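Local atomic coordinates of membrane-anchored mycosin mycp1 (Mycobacterium smegmatis, PDB entry 4KB5), a protein that acts as a subtilisin-like serine protease that cleaves EspB and may regulate ESX-1 (type VII) secretion and virulence. Residues P330-P334 with A335-N339. Numbering follows the deposited sequence.
Sequences PDLTP and AQIIN
T333 OG1 has two polar partners: Q336 N donates to it weakly at 3.5 Å, and it is also hydrogen-bonded to the carbonyl O of E376. The return bond is stronger, since T333 N gives its hydrogen to Q336 OE1 at 3.0 Å with an N-H...O angle of 164°. These reciprocal bonds define a capping box, with T333 as the N-cap of helix 334-343. With chi1 at 57°, T333 OG1 lies between its own backbone N and carbonyl carbon and faces the first turn. Q336 has CG beside its backbone N and an extended chain beyond, which carries the amide back to T333 N; T333 N is tilted 24° from the plane of the Q336 side-chain carbonyl. Q336 NE2 is bonded to the carbonyl O of G374, so both ends of the amide are engaged and its rotation is probably fixed.

Regular helical bonding follows at once: I337 N donates to T333 O (2.9 Å), and I338 N to P334 O (3.0 Å). P334, at the first helical position, has no N-H to offer, a common arrangement in a first turn. L332 adds an apolar contact, CB to I337 CG1 at 3.7 Å; its CD2 lies 3.6 Å from Q336 OE1 and also packs beside Q336 CB.

The box caps the start of helix 334-343, where the loop from helix 311-328 ends, away from the catalytic triad. I337 packs on A322, V325 and K326 of the former helix and, with P334, on V210 of strand 210-214, while the loop carrying D373, G374 and E376 runs past L332, T333 and Q336.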
ATOM      1  N   PRO A 330     -10.735  19.455  -0.295  1.00 38.61           N
ATOM      2  CA  PRO A 330     -11.674  18.481   0.266  1.00 40.30           C
ATOM      3  C   PRO A 330     -12.831  18.088  -0.664  1.00 43.19           C
ATOM      4  O   PRO A 330     -13.553  17.140  -0.357  1.00 43.11           O
ATOM      5  CB  PRO A 330     -12.186  19.170   1.540  1.00 39.48           C
ATOM      6  CG  PRO A 330     -11.968  20.624   1.317  1.00 37.55           C
ATOM      7  CD  PRO A 330     -10.788  20.754   0.404  1.00 38.50           C
ATOM      8  N   ASP A 331     -12.992  18.792  -1.784  1.00 44.24           N
ATOM      9  CA  ASP A 331     -14.070  18.497  -2.733  1.00 46.05           C
ATOM     10  C   ASP A 331     -13.681  17.432  -3.754  1.00 42.54           C
ATOM     11  O   ASP A 331     -14.538  16.890  -4.442  1.00 42.28           O
ATOM     12  CB  ASP A 331     -14.529  19.767  -3.462  1.00 48.87           C
ATOM     13  CG  ASP A 331     -15.339  20.706  -2.572  1.00 55.47           C
ATOM     14  OD1 ASP A 331     -15.897  20.263  -1.542  1.00 60.46           O
ATOM     15  OD2 ASP A 331     -15.425  21.907  -2.907  1.00 61.52           O
ATOM     16  N   LEU A 332     -12.389  17.140  -3.858  1.00 39.99           N
ATOM     17  CA  LEU A 332     -11.915  16.181  -4.848  1.00 36.42           C
ATOM     18  C   LEU A 332     -12.370  14.788  -4.480  1.00 36.77           C
ATOM     19  O   LEU A 332     -12.411  14.439  -3.300  1.00 34.45           O
ATOM     20  CB  LEU A 332     -10.397  16.232  -4.973  1.00 34.64           C
ATOM     21  CG  LEU A 332      -9.821  17.525  -5.573  1.00 36.77           C
ATOM     22  CD1 LEU A 332      -8.324  17.366  -5.801  1.00 34.20           C
ATOM     23  CD2 LEU A 332     -10.524  17.930  -6.866  1.00 34.62           C
ATOM     24  N   THR A 333     -12.731  14.009  -5.497  1.00 36.07           N
ATOM     25  CA  THR A 333     -13.147  12.618  -5.320  1.00 33.67           C
ATOM     26  C   THR A 333     -11.873  11.767  -5.329  1.00 33.80           C
ATOM     27  O   THR A 333     -10.807  12.272  -5.668  1.00 34.24           O
ATOM     28  CB  THR A 333     -14.076  12.166  -6.467  1.00 33.37           C
ATOM     29  OG1 THR A 333     -13.407  12.336  -7.722  1.00 34.03           O
ATOM     30  CG2 THR A 333     -15.371  12.977  -6.481  1.00 32.51           C
ATOM     31  N   PRO A 334     -11.978  10.478  -4.960  1.00 32.47           N
ATOM     32  CA  PRO A 334     -10.807   9.600  -5.051  1.00 30.56           C
ATOM     33  C   PRO A 334     -10.101   9.616  -6.410  1.00 29.50           C
ATOM     34  O   PRO A 334      -8.868   9.707  -6.459  1.00 27.18           O
ATOM     35  CB  PRO A 334     -11.384   8.215  -4.759  1.00 31.27           C
ATOM     36  CG  PRO A 334     -12.551   8.478  -3.878  1.00 31.88           C
ATOM     37  CD  PRO A 334     -13.102   9.836  -4.240  1.00 31.25           C
ATOM     38  N   ALA A 335     -10.860   9.516  -7.501  1.00 28.03           N
ATOM     39  CA  ALA A 335     -10.264   9.587  -8.846  1.00 27.66           C
ATOM     40  C   ALA A 335      -9.479  10.881  -9.058  1.00 26.69           C
ATOM     41  O   ALA A 335      -8.394  10.874  -9.638  1.00 27.13           O
ATOM     42  CB  ALA A 335     -11.332   9.425  -9.939  1.00 27.32           C
ATOM     43  N   GLN A 336     -10.039  11.988  -8.592  1.00 26.31           N
ATOM     44  CA  GLN A 336      -9.431  13.288  -8.780  1.00 27.11           C
ATOM     45  C   GLN A 336      -8.202  13.498  -7.899  1.00 27.93           C
ATOM     46  O   GLN A 336      -7.277  14.217  -8.285  1.00 27.11           O
ATOM     47  CB  GLN A 336     -10.476  14.378  -8.526  1.00 28.15           C
ATOM     48  CG  GLN A 336     -11.570  14.364  -9.579  1.00 28.97           C
ATOM     49  CD  GLN A 336     -12.731  15.268  -9.245  1.00 30.21           C
ATOM     50  OE1 GLN A 336     -12.997  15.563  -8.077  1.00 32.05           O
ATOM     51  NE2 GLN A 336     -13.450  15.699 -10.281  1.00 30.27           N
ATOM     52  N   ILE A 337      -8.200  12.888  -6.712  1.00 26.96           N
ATOM     53  CA  ILE A 337      -7.023  12.911  -5.844  1.00 27.48           C
ATOM     54  C   ILE A 337      -5.879  12.116  -6.483  1.00 27.46           C
ATOM     55  O   ILE A 337      -4.762  12.615  -6.597  1.00 28.66           O
ATOM     56  CB  ILE A 337      -7.358  12.419  -4.413  1.00 27.74           C
ATOM     57  CG1 ILE A 337      -8.208  13.478  -3.709  1.00 27.24           C
ATOM     58  CG2 ILE A 337      -6.072  12.144  -3.627  1.00 28.28           C
ATOM     59  CD1 ILE A 337      -8.919  13.005  -2.447  1.00 29.37           C
ATOM     60  N   ILE A 338      -6.170  10.905  -6.941  1.00 28.26           N
ATOM     61  CA  ILE A 338      -5.186  10.084  -7.661  1.00 29.66           C
ATOM     62  C   ILE A 338      -4.649  10.808  -8.910  1.00 31.49           C
ATOM     63  O   ILE A 338      -3.443  10.765  -9.181  1.00 29.72           O
ATOM     64  CB  ILE A 338      -5.773   8.712  -8.060  1.00 30.26           C
ATOM     65  CG1 ILE A 338      -5.960   7.818  -6.820  1.00 29.72           C
ATOM     66  CG2 ILE A 338      -4.881   7.992  -9.068  1.00 31.25           C
ATOM     67  CD1 ILE A 338      -6.858   6.621  -7.080  1.00 31.84           C
ATOM     68  N   ASN A 339      -5.536  11.474  -9.654  1.00 31.25           N
ATOM     69  CA  ASN A 339      -5.123  12.188 -10.872  1.00 32.29           C
ATOM     70  C   ASN A 339      -4.112  13.289 -10.557  1.00 31.95           C
ATOM     71  O   ASN A 339      -3.099  13.428 -11.234  1.00 34.15           O
ATOM     72  CB  ASN A 339      -6.329  12.799 -11.607  1.00 31.63           C
ATOM     73  CG  ASN A 339      -5.904  13.632 -12.818  1.00 32.81           C
ATOM     74  OD1 ASN A 339      -6.024  14.860 -12.823  1.00 34.36           O
ATOM     75  ND2 ASN A 339      -5.368  12.970 -13.816  1.00 30.15           N
TER